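Local coordinates for Non-fluorescent flavoprotein (Photobacterium phosphoreum, PDB 1FVP) that binds two flavin mononucleotides per subunit, each carrying an attached myristate, and forms a homodimer related to the bacterial luciferases, at residues 4-10 with 196-202; 38-42 with 213-218; 103-107 with 190-194. All coordinates share one frame; numbering follows the deposited sequence.

Contact 1 of 3, residues 4-10 with 196-202; sequences WNYGVFF and DFLLCFE. With FMA (6-(3-tetradecanoic acid) flavine mononucleotide), chain D.
G7 N donates to F197 O (2.9 Å) between two parallel strands, 6-10 and 196-199, whose short axes are inclined at 32°. Strand 6-11 is the first of the chain and 195-199 the last, and the contact sets them side by side in the sheet, consistent with the barrel-like domain of the luciferase family. At G7 the strands come close, and L198 CD2 rests against G7 CA at 3.6 Å. Nearer the N terminus, N5 N makes a weak hydrogen bond to D196 OD2.

On one side of the sheet W4, Y6 and F197 form an aromatic cluster. The edge of F197 is directed at the face of the W4 six-membered ring in an offset edge-to-face pair, the planes 66° apart. Y6 lies beside F197, rim to rim and nearly coplanar with it, so that neither ring covers the other. The flavin is laid over one face of the W4 ring, with FMA C4 standing 3.4 Å above the plane at its centre. Its myristate chain then runs on past Y6 OH, which lies beside FMA C7', and L199 CD2, which approaches FMA C9' at 4.0 Å. W4, Y6 and L199 line the flavin pocket, with F197 packed against the two rings.

Farther along, F9 has CG between its backbone N and carbonyl carbon (chi1 82°), and its ring swings over toward the partner strand. L198 O meets the rim of this ring near its plane, while W96 brings a further ring to it. F10 touches a second FMA and turns its edge to E202, whose OE1 is hydrogen-bonded to T31. C200 CB completes the grip on F9, a CH-pi contact 3.5 Å from the ring centroid.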
loop_
_atom_site.group_PDB
_atom_site.type_symbol
_atom_site.label_atom_id
_atom_site.label_comp_id
_atom_site.label_asym_id
_atom_site.label_seq_id
_atom_site.Cartn_x
_atom_site.Cartn_y
_atom_site.Cartn_z
ATOM N N TRP A 4 -14.138 -11.712 10.216
ATOM C CA TRP A 4 -13.686 -11.322 8.889
ATOM C C TRP A 4 -13.607 -9.799 8.736
ATOM O O TRP A 4 -14.657 -9.142 8.808
ATOM C CB TRP A 4 -14.644 -11.855 7.833
ATOM C CG TRP A 4 -14.839 -13.321 7.834
ATOM C CD1 TRP A 4 -14.348 -14.273 8.679
ATOM C CD2 TRP A 4 -15.679 -14.021 6.890
ATOM N NE1 TRP A 4 -14.820 -15.513 8.333
ATOM C CE2 TRP A 4 -15.629 -15.392 7.236
ATOM C CE3 TRP A 4 -16.432 -13.602 5.797
ATOM C CZ2 TRP A 4 -16.317 -16.350 6.514
ATOM C CZ3 TRP A 4 -17.119 -14.559 5.093
ATOM C CH2 TRP A 4 -17.063 -15.908 5.434
ATOM N N ASN A 5 -12.384 -9.349 8.522
ATOM C CA ASN A 5 -12.161 -7.889 8.319
ATOM C C ASN A 5 -12.435 -7.730 6.816
ATOM O O ASN A 5 -12.317 -8.741 6.085
ATOM C CB ASN A 5 -10.813 -7.502 8.885
ATOM C CG ASN A 5 -10.587 -6.041 9.195
ATOM O OD1 ASN A 5 -9.682 -5.404 8.609
ATOM N ND2 ASN A 5 -11.359 -5.437 10.106
ATOM N N TYR A 6 -12.816 -6.545 6.394
ATOM C CA TYR A 6 -13.110 -6.224 4.995
ATOM C C TYR A 6 -12.389 -4.948 4.573
ATOM O O TYR A 6 -12.363 -3.961 5.319
ATOM C CB TYR A 6 -14.617 -6.039 4.777
ATOM C CG TYR A 6 -15.413 -7.284 5.054
ATOM C CD1 TYR A 6 -15.469 -8.317 4.113
ATOM C CD2 TYR A 6 -16.109 -7.436 6.243
ATOM C CE1 TYR A 6 -16.209 -9.473 4.351
ATOM C CE2 TYR A 6 -16.843 -8.593 6.506
ATOM C CZ TYR A 6 -16.890 -9.604 5.556
ATOM O OH TYR A 6 -17.624 -10.716 5.841
ATOM N N GLY A 7 -11.844 -5.015 3.377
ATOM C CA GLY A 7 -11.094 -3.888 2.778
ATOM C C GLY A 7 -11.631 -3.664 1.370
ATOM O O GLY A 7 -12.515 -4.431 0.964
ATOM N N VAL A 8 -11.134 -2.662 0.683
ATOM C CA VAL A 8 -11.568 -2.333 -0.689
ATOM C C VAL A 8 -10.301 -2.176 -1.534
ATOM O O VAL A 8 -9.245 -1.838 -0.963
ATOM C CB VAL A 8 -12.433 -1.061 -0.658
ATOM C CG1 VAL A 8 -12.550 -0.385 -2.013
ATOM C CG2 VAL A 8 -13.803 -1.283 -0.056
ATOM N N PHE A 9 -10.417 -2.388 -2.831
ATOM C CA PHE A 9 -9.261 -2.235 -3.731
ATOM C C PHE A 9 -9.773 -1.657 -5.062
ATOM O O PHE A 9 -10.967 -1.764 -5.350
ATOM C CB PHE A 9 -8.503 -3.516 -3.941
ATOM C CG PHE A 9 -9.041 -4.468 -4.967
ATOM C CD1 PHE A 9 -8.632 -4.374 -6.299
ATOM C CD2 PHE A 9 -9.949 -5.454 -4.595
ATOM C CE1 PHE A 9 -9.120 -5.256 -7.242
ATOM C CE2 PHE A 9 -10.458 -6.358 -5.536
ATOM C CZ PHE A 9 -10.034 -6.233 -6.858
ATOM N N PHE A 10 -8.835 -1.129 -5.806
ATOM C CA PHE A 10 -9.044 -0.505 -7.108
ATOM C C PHE A 10 -7.920 -0.928 -8.073
ATOM O O PHE A 10 -6.765 -1.004 -7.611
ATOM C CB PHE A 10 -8.990 1.016 -7.015
ATOM C CG PHE A 10 -9.736 1.723 -5.951
ATOM C CD1 PHE A 10 -9.172 1.952 -4.710
ATOM C CD2 PHE A 10 -11.022 2.204 -6.193
ATOM C CE1 PHE A 10 -9.873 2.632 -3.726
ATOM C CE2 PHE A 10 -11.764 2.880 -5.226
ATOM C CZ PHE A 10 -11.166 3.099 -3.982
ATOM N N ASP A 196 -9.725 -13.060 4.110
ATOM C CA ASP A 196 -10.226 -11.709 4.296
ATOM C C ASP A 196 -10.334 -11.152 2.867
ATOM O O ASP A 196 -9.533 -11.617 2.027
ATOM C CB ASP A 196 -9.327 -10.900 5.207
ATOM C CG ASP A 196 -9.903 -10.851 6.615
ATOM O OD1 ASP A 196 -10.744 -11.704 6.958
ATOM O OD2 ASP A 196 -9.473 -9.928 7.347
ATOM N N PHE A 197 -11.270 -10.237 2.627
ATOM C CA PHE A 197 -11.468 -9.742 1.256
ATOM C C PHE A 197 -11.265 -8.262 0.962
ATOM O O PHE A 197 -11.600 -7.305 1.645
ATOM C CB PHE A 197 -12.829 -10.174 0.716
ATOM C CG PHE A 197 -13.435 -11.384 1.323
ATOM C CD1 PHE A 197 -14.102 -11.279 2.542
ATOM C CD2 PHE A 197 -13.339 -12.621 0.686
ATOM C CE1 PHE A 197 -14.677 -12.406 3.137
ATOM C CE2 PHE A 197 -13.906 -13.767 1.260
ATOM C CZ PHE A 197 -14.574 -13.631 2.491
ATOM N N LEU A 198 -10.660 -8.113 -0.197
ATOM C CA LEU A 198 -10.334 -6.846 -0.842
ATOM C C LEU A 198 -11.232 -6.986 -2.086
ATOM O O LEU A 198 -10.785 -7.769 -2.955
ATOM C CB LEU A 198 -8.853 -6.844 -1.158
ATOM C CG LEU A 198 -7.850 -6.535 -0.083
ATOM C CD1 LEU A 198 -6.574 -5.957 -0.703
ATOM C CD2 LEU A 198 -8.466 -5.528 0.891
ATOM N N LEU A 199 -12.363 -6.326 -2.070
ATOM C CA LEU A 199 -13.333 -6.445 -3.154
ATOM C C LEU A 199 -13.569 -5.161 -3.911
ATOM O O LEU A 199 -14.105 -4.213 -3.319
ATOM C CB LEU A 199 -14.596 -7.048 -2.496
ATOM C CG LEU A 199 -14.886 -6.758 -1.039
ATOM C CD1 LEU A 199 -14.954 -5.265 -0.742
ATOM C CD2 LEU A 199 -16.217 -7.376 -0.637
ATOM N N CYS A 200 -13.232 -5.141 -5.181
ATOM C CA CYS A 200 -13.387 -4.007 -6.094
ATOM C C CYS A 200 -14.830 -3.820 -6.531
ATOM O O CYS A 200 -15.295 -4.735 -7.243
ATOM C CB CYS A 200 -12.580 -4.260 -7.383
ATOM S SG CYS A 200 -12.576 -2.846 -8.527
ATOM N N PHE A 201 -15.491 -2.736 -6.197
ATOM C CA PHE A 201 -16.891 -2.553 -6.648
ATOM C C PHE A 201 -16.876 -1.547 -7.802
ATOM O O PHE A 201 -17.842 -0.774 -7.918
ATOM C CB PHE A 201 -17.786 -2.031 -5.561
ATOM C CG PHE A 201 -18.004 -2.684 -4.251
ATOM C CD1 PHE A 201 -18.826 -3.802 -4.154
ATOM C CD2 PHE A 201 -17.445 -2.162 -3.085
ATOM C CE1 PHE A 201 -19.058 -4.436 -2.945
ATOM C CE2 PHE A 201 -17.657 -2.762 -1.849
ATOM C CZ PHE A 201 -18.470 -3.905 -1.796
ATOM N N GLU A 202 -15.835 -1.524 -8.593
ATOM C CA GLU A 202 -15.706 -0.544 -9.667
ATOM C C GLU A 202 -16.195 -0.985 -11.021
ATOM O O GLU A 202 -15.917 -0.234 -11.989
ATOM C CB GLU A 202 -14.265 -0.092 -9.907
ATOM C CG GLU A 202 -13.425 0.683 -8.933
ATOM C CD GLU A 202 -14.150 1.728 -8.138
ATOM O OE1 GLU A 202 -14.773 1.520 -7.111
ATOM O OE2 GLU A 202 -14.020 2.850 -8.662
HETATM N N1 FMA D . -18.261 -17.674 9.170
HETATM C C2 FMA D . -17.398 -17.013 9.942
HETATM O O2 FMA D . -16.573 -17.444 10.656
HETATM N N3 FMA D . -17.424 -15.557 9.946
HETATM C C4 FMA D . -18.306 -14.877 9.187
HETATM O O4 FMA D . -18.294 -13.665 9.229
HETATM C C4A FMA D . -19.225 -15.605 8.370
HETATM N N5 FMA D . -20.122 -15.045 7.599
HETATM C C5A FMA D . -21.012 -15.674 6.815
HETATM C C6 FMA D . -21.931 -14.990 6.024
HETATM C C7 FMA D . -22.799 -15.725 5.255
HETATM C C7M FMA D . -23.873 -15.071 4.317
HETATM C C8 FMA D . -22.781 -17.169 5.260
HETATM C C8M FMA D . -23.708 -18.009 4.443
HETATM C C9 FMA D . -21.860 -17.812 6.059
HETATM C C9A FMA D . -20.963 -17.140 6.837
HETATM N N10 FMA D . -20.008 -17.728 7.655
HETATM C C10 FMA D . -19.135 -17.089 8.432
HETATM C C1B FMA D . -19.910 -19.254 7.711
HETATM C C2B FMA D . -18.463 -19.813 8.058
HETATM O O2B FMA D . -18.271 -20.748 7.012
HETATM C C3B FMA D . -18.482 -20.430 9.438
HETATM O "O3'" FMA D . -19.532 -19.931 10.203
HETATM C C4B FMA D . -17.183 -20.294 10.241
HETATM O "O4'" FMA D . -16.051 -20.884 9.507
HETATM C C5B FMA D . -17.304 -21.033 11.602
HETATM O "O5'" FMA D . -16.164 -22.082 11.620
HETATM P P FMA D . -16.258 -23.625 11.949
HETATM O O1P FMA D . -16.621 -23.556 13.474
HETATM O O2P FMA D . -17.327 -24.185 11.146
HETATM O O3P FMA D . -15.065 -24.213 11.574
HETATM C "C1'" FMA D . -23.228 -11.795 7.272
HETATM O "O1'" FMA D . -24.175 -12.045 6.433
HETATM O "O2'" FMA D . -23.458 -11.048 8.228
HETATM C "C2'" FMA D . -22.260 -12.924 7.399
HETATM C "C3'" FMA D . -21.886 -13.519 6.034
HETATM C "C4'" FMA D . -20.604 -12.888 5.584
HETATM C "C5'" FMA D . -20.631 -11.686 4.671
HETATM C "C6'" FMA D . -19.641 -11.775 3.535
HETATM C "C7'" FMA D . -19.196 -10.407 3.036
HETATM C "C8'" FMA D . -19.510 -10.082 1.638
HETATM C "C9'" FMA D . -18.497 -10.382 0.546
HETATM C C11 FMA D . -19.077 -10.347 -0.835
HETATM C C12 FMA D . -20.102 -9.356 -1.249
HETATM C C13 FMA D . -20.548 -9.296 -2.672
HETATM C C14 FMA D . -21.540 -8.237 -3.033
HETATM C C15 FMA D . -22.666 -8.059 -2.054
#

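Contact 2 of 3, residues 38-42 with 213-218; sequences DTSIY and VMIDLN
M214 O is held by two donors, Y42 OH across the contact at 3.0 Å and N218 N, one turn on in its own helix, at 3.2 Å. The arrangement is an alpha-to-beta connection of the barrel-like fold docked on the last long helix: residues 38-42 lead from helix 23-38 into strand 42-48 and lie along helix 207-227. The phenol reaches M214 O from the flank, with a C=O...OH angle of 111° and somewhat tilted from the carbonyl plane. A carbonyl already engaged in the helix thereby gains a second bond and fixes the end of a buried tyrosine.

Two side chains frame the Y42 ring. M214 bends at its last torsion (chi3 77°) and brings CE over one face, 4.0 Å from the centroid, in a CH-pi contact, while SD lies obliquely to the ring, 5.3 Å from the centroid of Y42, as a looser Met-aromatic contact. L217 CD2 lies at the ring edge instead, close to the hydroxyl, with 3.4 Å between it and Y42 OH. The L217 side chain also touches a bound FMA.

N218 extends its amide, CG anti to the backbone N (chi1 163°), into the bend at T39 and S40. T39 CG2 packs against N218 CB at 3.7 Å. As modelled, however, N218 ND2 faces S40 N, another donor, so the orientation of the amide is doubtful. The T39 hydroxyl turns back to its own helix end, hydrogen-bonded to I34 O and I35 O. D38, salt-bridged to R33 through OD2, contributes its CB to the packing on I215 CG2. I41 stretches along the helix backbone, its CD1 methyl 3.6 Å from N218 CA.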
loop_
_atom_site.group_PDB
_atom_site.type_symbol
_atom_site.label_atom_id
_atom_site.label_comp_id
_atom_site.label_asym_id
_atom_site.label_seq_id
_atom_site.Cartn_x
_atom_site.Cartn_y
_atom_site.Cartn_z
ATOM N N ASP A 38 -19.687 7.008 4.648
ATOM C CA ASP A 38 -20.902 6.179 4.530
ATOM C C ASP A 38 -20.726 4.713 4.897
ATOM O O ASP A 38 -21.579 3.891 4.481
ATOM C CB ASP A 38 -21.484 6.352 3.107
ATOM C CG ASP A 38 -21.951 7.764 2.812
ATOM O OD1 ASP A 38 -21.779 8.674 3.647
ATOM O OD2 ASP A 38 -22.504 7.984 1.707
ATOM N N THR A 39 -19.693 4.375 5.640
ATOM C CA THR A 39 -19.432 2.977 6.036
ATOM C C THR A 39 -18.544 2.933 7.257
ATOM O O THR A 39 -18.321 3.974 7.910
ATOM C CB THR A 39 -18.822 2.208 4.803
ATOM O OG1 THR A 39 -18.043 3.209 4.094
ATOM C CG2 THR A 39 -19.865 1.616 3.864
ATOM N N SER A 40 -18.032 1.772 7.576
ATOM C CA SER A 40 -17.149 1.482 8.710
ATOM C C SER A 40 -16.149 0.415 8.250
ATOM O O SER A 40 -15.024 0.657 7.835
ATOM C CB SER A 40 -17.908 0.950 9.910
ATOM O OG SER A 40 -18.532 1.957 10.666
ATOM N N ILE A 41 -16.650 -0.790 8.307
ATOM C CA ILE A 41 -16.000 -2.036 7.958
ATOM C C ILE A 41 -15.017 -1.946 6.822
ATOM O O ILE A 41 -14.118 -2.835 6.859
ATOM C CB ILE A 41 -17.086 -3.164 7.873
ATOM C CG1 ILE A 41 -17.849 -3.126 6.544
ATOM C CG2 ILE A 41 -18.056 -3.041 9.098
ATOM C CD1 ILE A 41 -18.652 -4.414 6.215
ATOM N N TYR A 42 -15.085 -1.006 5.890
ATOM C CA TYR A 42 -14.008 -0.997 4.844
ATOM C C TYR A 42 -12.830 -0.300 5.529
ATOM O O TYR A 42 -12.780 0.948 5.623
ATOM C CB TYR A 42 -14.445 -0.390 3.512
ATOM C CG TYR A 42 -15.745 -0.984 3.003
ATOM C CD1 TYR A 42 -15.809 -2.269 2.483
ATOM C CD2 TYR A 42 -16.932 -0.270 3.093
ATOM C CE1 TYR A 42 -16.996 -2.847 2.062
ATOM C CE2 TYR A 42 -18.125 -0.834 2.682
ATOM C CZ TYR A 42 -18.159 -2.108 2.167
ATOM O OH TYR A 42 -19.376 -2.592 1.778
ATOM N N VAL A 213 -25.065 -0.870 -2.384
ATOM C CA VAL A 213 -24.540 -2.223 -2.182
ATOM C C VAL A 213 -23.388 -2.146 -1.163
ATOM O O VAL A 213 -22.942 -3.208 -0.717
ATOM C CB VAL A 213 -24.014 -2.876 -3.466
ATOM C CG1 VAL A 213 -24.615 -4.267 -3.637
ATOM C CG2 VAL A 213 -24.136 -2.028 -4.700
ATOM N N MET A 214 -22.928 -0.938 -0.869
ATOM C CA MET A 214 -21.813 -0.766 0.074
ATOM C C MET A 214 -22.317 -0.553 1.491
ATOM O O MET A 214 -21.993 -1.358 2.377
ATOM C CB MET A 214 -20.814 0.294 -0.362
ATOM C CG MET A 214 -19.795 -0.322 -1.303
ATOM S SD MET A 214 -18.644 0.996 -1.802
ATOM C CE MET A 214 -17.628 1.138 -0.332
ATOM N N ILE A 215 -23.103 0.488 1.690
ATOM C CA ILE A 215 -23.610 0.725 3.052
ATOM C C ILE A 215 -24.594 -0.350 3.472
ATOM O O ILE A 215 -24.903 -0.366 4.683
ATOM C CB ILE A 215 -24.025 2.198 3.300
ATOM C CG1 ILE A 215 -25.554 2.366 3.488
ATOM C CG2 ILE A 215 -23.474 3.187 2.237
ATOM C CD1 ILE A 215 -25.881 2.977 4.900
ATOM N N ASP A 216 -25.052 -1.215 2.589
ATOM C CA ASP A 216 -25.984 -2.276 2.992
ATOM C C ASP A 216 -25.243 -3.257 3.933
ATOM O O ASP A 216 -25.659 -3.464 5.068
ATOM C CB ASP A 216 -26.516 -3.164 1.880
ATOM C CG ASP A 216 -27.929 -2.794 1.475
ATOM O OD1 ASP A 216 -28.248 -1.613 1.705
ATOM O OD2 ASP A 216 -28.573 -3.744 0.973
ATOM N N LEU A 217 -24.249 -3.813 3.289
ATOM C CA LEU A 217 -23.285 -4.798 3.748
ATOM C C LEU A 217 -22.495 -4.355 4.981
ATOM O O LEU A 217 -22.022 -5.167 5.787
ATOM C CB LEU A 217 -22.415 -5.093 2.511
ATOM C CG LEU A 217 -21.018 -5.590 2.813
ATOM C CD1 LEU A 217 -21.104 -6.902 3.580
ATOM C CD2 LEU A 217 -20.335 -5.840 1.479
ATOM N N ASN A 218 -22.365 -3.048 5.102
ATOM C CA ASN A 218 -21.683 -2.386 6.218
ATOM C C ASN A 218 -22.566 -2.689 7.438
ATOM O O ASN A 218 -22.174 -3.249 8.447
ATOM C CB ASN A 218 -21.609 -0.892 5.950
ATOM C CG ASN A 218 -21.308 -0.109 7.219
ATOM O OD1 ASN A 218 -22.205 0.135 8.040
ATOM N ND2 ASN A 218 -20.043 0.277 7.351
#

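Contact 3 of 3, residues 103-107 with 190-194; sequences RLKLL and KFDNT. With FMA (6-(3-tetradecanoic acid) flavine mononucleotide), chain D.
F191 combines two roles: its ring packs on L104 and R103 of helix 100-116, and its carbonyl closes a type I' turn from F191 to T194. Two donors of one residue, T194 N and T194 OG1, reach F191 O from opposite faces of the carbonyl plane. T194 OG1 lies 3.0 Å from F191 O and stands 35° out of that plane, away from a lone-pair direction. The turn follows directly on helix 178-190, which ends in a Schellman motif with D192, at positive phi, as its C-prime residue.

Across the contact the interaction is apolar. L104 CG stands over one face of the F191 ring, 4.3 Å from the centroid, as a CH-pi contact offset toward the rim. R103 comes in at the edge: its aliphatic CG lies near the ring plane, 3.5 Å from F191 CZ, and its chain crosses the phenylalanine at about a right angle before bending at chi3. L107 CD1 meets another part of the same edge, 4.0 Å from F191 CD1, and the same methyl also touches D192 OD2. At the outer margin K190 CB leans on L104 CD1, while the rest of the lysine leads away from the contact.

The other side of the turn serves the flavin. N193 OD1 accepts hydrogen bonds from two hydroxyls of the ribityl chain of FMA, O2B at 2.8 Å and O4', the latter modelled very short. A turn packed on a helix through F191 thus presents an amide oxygen to the ligand.

Around the contact, F94 of strand 92-94 sets its ring against F191, L128 of strand 126-134 touches both F191 and R103, and T194, just ahead of strand 195-199, is bonded through its backbone to H126 of strand 126-134.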
loop_
_atom_site.group_PDB
_atom_site.type_symbol
_atom_site.label_atom_id
_atom_site.label_comp_id
_atom_site.label_asym_id
_atom_site.label_seq_id
_atom_site.Cartn_x
_atom_site.Cartn_y
_atom_site.Cartn_z
ATOM N N ARG A 103 -6.061 -20.784 -8.405
ATOM C CA ARG A 103 -5.657 -19.964 -7.246
ATOM C C ARG A 103 -5.792 -20.814 -5.995
ATOM O O ARG A 103 -5.268 -20.379 -4.946
ATOM C CB ARG A 103 -6.383 -18.638 -7.152
ATOM C CG ARG A 103 -7.542 -18.535 -6.203
ATOM C CD ARG A 103 -8.012 -17.136 -6.072
ATOM N NE ARG A 103 -8.387 -16.540 -7.344
ATOM C CZ ARG A 103 -9.551 -15.869 -7.446
ATOM N NH1 ARG A 103 -10.424 -15.736 -6.459
ATOM N NH2 ARG A 103 -9.825 -15.282 -8.624
ATOM N N LEU A 104 -6.453 -21.950 -6.090
ATOM C CA LEU A 104 -6.629 -22.841 -4.920
ATOM C C LEU A 104 -5.421 -23.761 -4.802
ATOM O O LEU A 104 -5.039 -24.134 -3.682
ATOM C CB LEU A 104 -7.976 -23.517 -4.947
ATOM C CG LEU A 104 -8.964 -23.088 -3.878
ATOM C CD1 LEU A 104 -10.366 -23.626 -4.178
ATOM C CD2 LEU A 104 -8.437 -23.643 -2.570
ATOM N N LYS A 105 -4.854 -24.057 -5.950
ATOM C CA LYS A 105 -3.641 -24.859 -6.042
ATOM C C LYS A 105 -2.483 -24.122 -5.349
ATOM O O LYS A 105 -1.491 -24.783 -4.958
ATOM C CB LYS A 105 -3.208 -25.071 -7.489
ATOM C CG LYS A 105 -4.273 -25.749 -8.343
ATOM C CD LYS A 105 -3.948 -25.630 -9.825
ATOM C CE LYS A 105 -3.075 -26.758 -10.336
ATOM N NZ LYS A 105 -3.483 -27.096 -11.734
ATOM N N LEU A 106 -2.571 -22.810 -5.195
ATOM C CA LEU A 106 -1.506 -22.020 -4.562
ATOM C C LEU A 106 -1.632 -21.926 -3.060
ATOM O O LEU A 106 -0.530 -21.843 -2.453
ATOM C CB LEU A 106 -1.320 -20.691 -5.292
ATOM C CG LEU A 106 -1.107 -20.852 -6.791
ATOM C CD1 LEU A 106 -2.008 -19.897 -7.540
ATOM C CD2 LEU A 106 0.338 -20.530 -7.113
ATOM N N LEU A 107 -2.800 -21.952 -2.442
ATOM C CA LEU A 107 -2.804 -21.898 -0.959
ATOM C C LEU A 107 -2.399 -23.327 -0.539
ATOM O O LEU A 107 -2.227 -23.628 0.652
ATOM C CB LEU A 107 -4.111 -21.459 -0.335
ATOM C CG LEU A 107 -4.968 -22.536 0.315
ATOM C CD1 LEU A 107 -5.810 -22.000 1.461
ATOM C CD2 LEU A 107 -5.858 -23.157 -0.739
ATOM N N LYS A 190 -13.915 -22.890 0.407
ATOM C CA LYS A 190 -12.950 -23.586 -0.442
ATOM C C LYS A 190 -11.518 -23.172 -0.099
ATOM O O LYS A 190 -10.578 -23.743 -0.652
ATOM C CB LYS A 190 -13.152 -23.371 -1.926
ATOM C CG LYS A 190 -14.496 -23.075 -2.523
ATOM C CD LYS A 190 -15.394 -24.284 -2.692
ATOM C CE LYS A 190 -16.377 -24.349 -1.528
ATOM N NZ LYS A 190 -17.075 -25.669 -1.514
ATOM N N PHE A 191 -11.369 -22.178 0.731
ATOM C CA PHE A 191 -10.139 -21.572 1.235
ATOM C C PHE A 191 -10.062 -21.866 2.741
ATOM O O PHE A 191 -9.639 -21.029 3.567
ATOM C CB PHE A 191 -10.061 -20.056 0.979
ATOM C CG PHE A 191 -9.592 -19.707 -0.400
ATOM C CD1 PHE A 191 -8.246 -19.756 -0.712
ATOM C CD2 PHE A 191 -10.489 -19.365 -1.400
ATOM C CE1 PHE A 191 -7.769 -19.475 -1.982
ATOM C CE2 PHE A 191 -10.043 -19.074 -2.685
ATOM C CZ PHE A 191 -8.669 -19.129 -2.970
ATOM N N ASP A 192 -10.521 -23.054 3.091
ATOM C CA ASP A 192 -10.551 -23.510 4.486
ATOM C C ASP A 192 -11.042 -22.355 5.374
ATOM O O ASP A 192 -10.733 -22.362 6.587
ATOM C CB ASP A 192 -9.226 -24.050 5.003
ATOM C CG ASP A 192 -8.393 -24.881 4.062
ATOM O OD1 ASP A 192 -8.676 -26.062 3.780
ATOM O OD2 ASP A 192 -7.383 -24.283 3.604
ATOM N N ASN A 193 -11.774 -21.433 4.797
ATOM C CA ASN A 193 -12.281 -20.297 5.586
ATOM C C ASN A 193 -11.145 -19.483 6.203
ATOM O O ASN A 193 -11.319 -18.996 7.336
ATOM C CB ASN A 193 -13.250 -20.850 6.631
ATOM C CG ASN A 193 -14.703 -20.604 6.292
ATOM O OD1 ASN A 193 -15.482 -20.395 7.236
ATOM N ND2 ASN A 193 -15.092 -20.594 5.022
ATOM N N THR A 194 -10.056 -19.327 5.471
ATOM C CA THR A 194 -8.888 -18.579 5.944
ATOM C C THR A 194 -8.607 -17.282 5.202
ATOM O O THR A 194 -7.391 -16.882 5.132
ATOM C CB THR A 194 -7.596 -19.501 5.911
ATOM O OG1 THR A 194 -7.146 -19.671 4.528
ATOM C CG2 THR A 194 -7.849 -20.852 6.590
HETATM N N1 FMA D . -18.261 -17.674 9.170
HETATM C C2 FMA D . -17.398 -17.013 9.942
HETATM O O2 FMA D . -16.573 -17.444 10.656
HETATM N N3 FMA D . -17.424 -15.557 9.946
HETATM C C4 FMA D . -18.306 -14.877 9.187
HETATM O O4 FMA D . -18.294 -13.665 9.229
HETATM C C4A FMA D . -19.225 -15.605 8.370
HETATM N N5 FMA D . -20.122 -15.045 7.599
HETATM C C5A FMA D . -21.012 -15.674 6.815
HETATM C C6 FMA D . -21.931 -14.990 6.024
HETATM C C7 FMA D . -22.799 -15.725 5.255
HETATM C C7M FMA D . -23.873 -15.071 4.317
HETATM C C8 FMA D . -22.781 -17.169 5.260
HETATM C C8M FMA D . -23.708 -18.009 4.443
HETATM C C9 FMA D . -21.860 -17.812 6.059
HETATM C C9A FMA D . -20.963 -17.140 6.837
HETATM N N10 FMA D . -20.008 -17.728 7.655
HETATM C C10 FMA D . -19.135 -17.089 8.432
HETATM C C1B FMA D . -19.910 -19.254 7.711
HETATM C C2B FMA D . -18.463 -19.813 8.058
HETATM O O2B FMA D . -18.271 -20.748 7.012
HETATM C C3B FMA D . -18.482 -20.430 9.438
HETATM O "O3'" FMA D . -19.532 -19.931 10.203
HETATM C C4B FMA D . -17.183 -20.294 10.241
HETATM O "O4'" FMA D . -16.051 -20.884 9.507
HETATM C C5B FMA D . -17.304 -21.033 11.602
HETATM O "O5'" FMA D . -16.164 -22.082 11.620
HETATM P P FMA D . -16.258 -23.625 11.949
HETATM O O1P FMA D . -16.621 -23.556 13.474
HETATM O O2P FMA D . -17.327 -24.185 11.146
HETATM O O3P FMA D . -15.065 -24.213 11.574
HETATM C "C1'" FMA D . -23.228 -11.795 7.272
HETATM O "O1'" FMA D . -24.175 -12.045 6.433
HETATM O "O2'" FMA D . -23.458 -11.048 8.228
HETATM C "C2'" FMA D . -22.260 -12.924 7.399
HETATM C "C3'" FMA D . -21.886 -13.519 6.034
HETATM C "C4'" FMA D . -20.604 -12.888 5.584
HETATM C "C5'" FMA D . -20.631 -11.686 4.671
HETATM C "C6'" FMA D . -19.641 -11.775 3.535
HETATM C "C7'" FMA D . -19.196 -10.407 3.036
HETATM C "C8'" FMA D . -19.510 -10.082 1.638
HETATM C "C9'" FMA D . -18.497 -10.382 0.546
HETATM C C11 FMA D . -19.077 -10.347 -0.835
HETATM C C12 FMA D . -20.102 -9.356 -1.249
HETATM C C13 FMA D . -20.548 -9.296 -2.672
HETATM C C14 FMA D . -21.540 -8.237 -3.033
HETATM C C15 FMA D . -22.666 -8.059 -2.054
#

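Contacts 1 and 2 are neighbours, their centres 11 Å apart, and they touch directly: F201 CE2 lies 3.3 Å from M214 CG, and V8 CG2 packs on the Y42 ring. Strand 195-199 leads on to helix 207-227, so the sheet and the helix covering it are joined in sequence as well. Contact 3 is about 17 Å from contact 1 and 26 Å from contact 2, centre to centre. It nests in the loops closed by both and touches contact 1 where W4 CZ2 lies 4.2 Å from N193 OD1, beside the flavin both hold: W4 lies over the ring system while N193 holds the sugar-alcohol chain. F10, at the far end of contact 1, reaches another FMA.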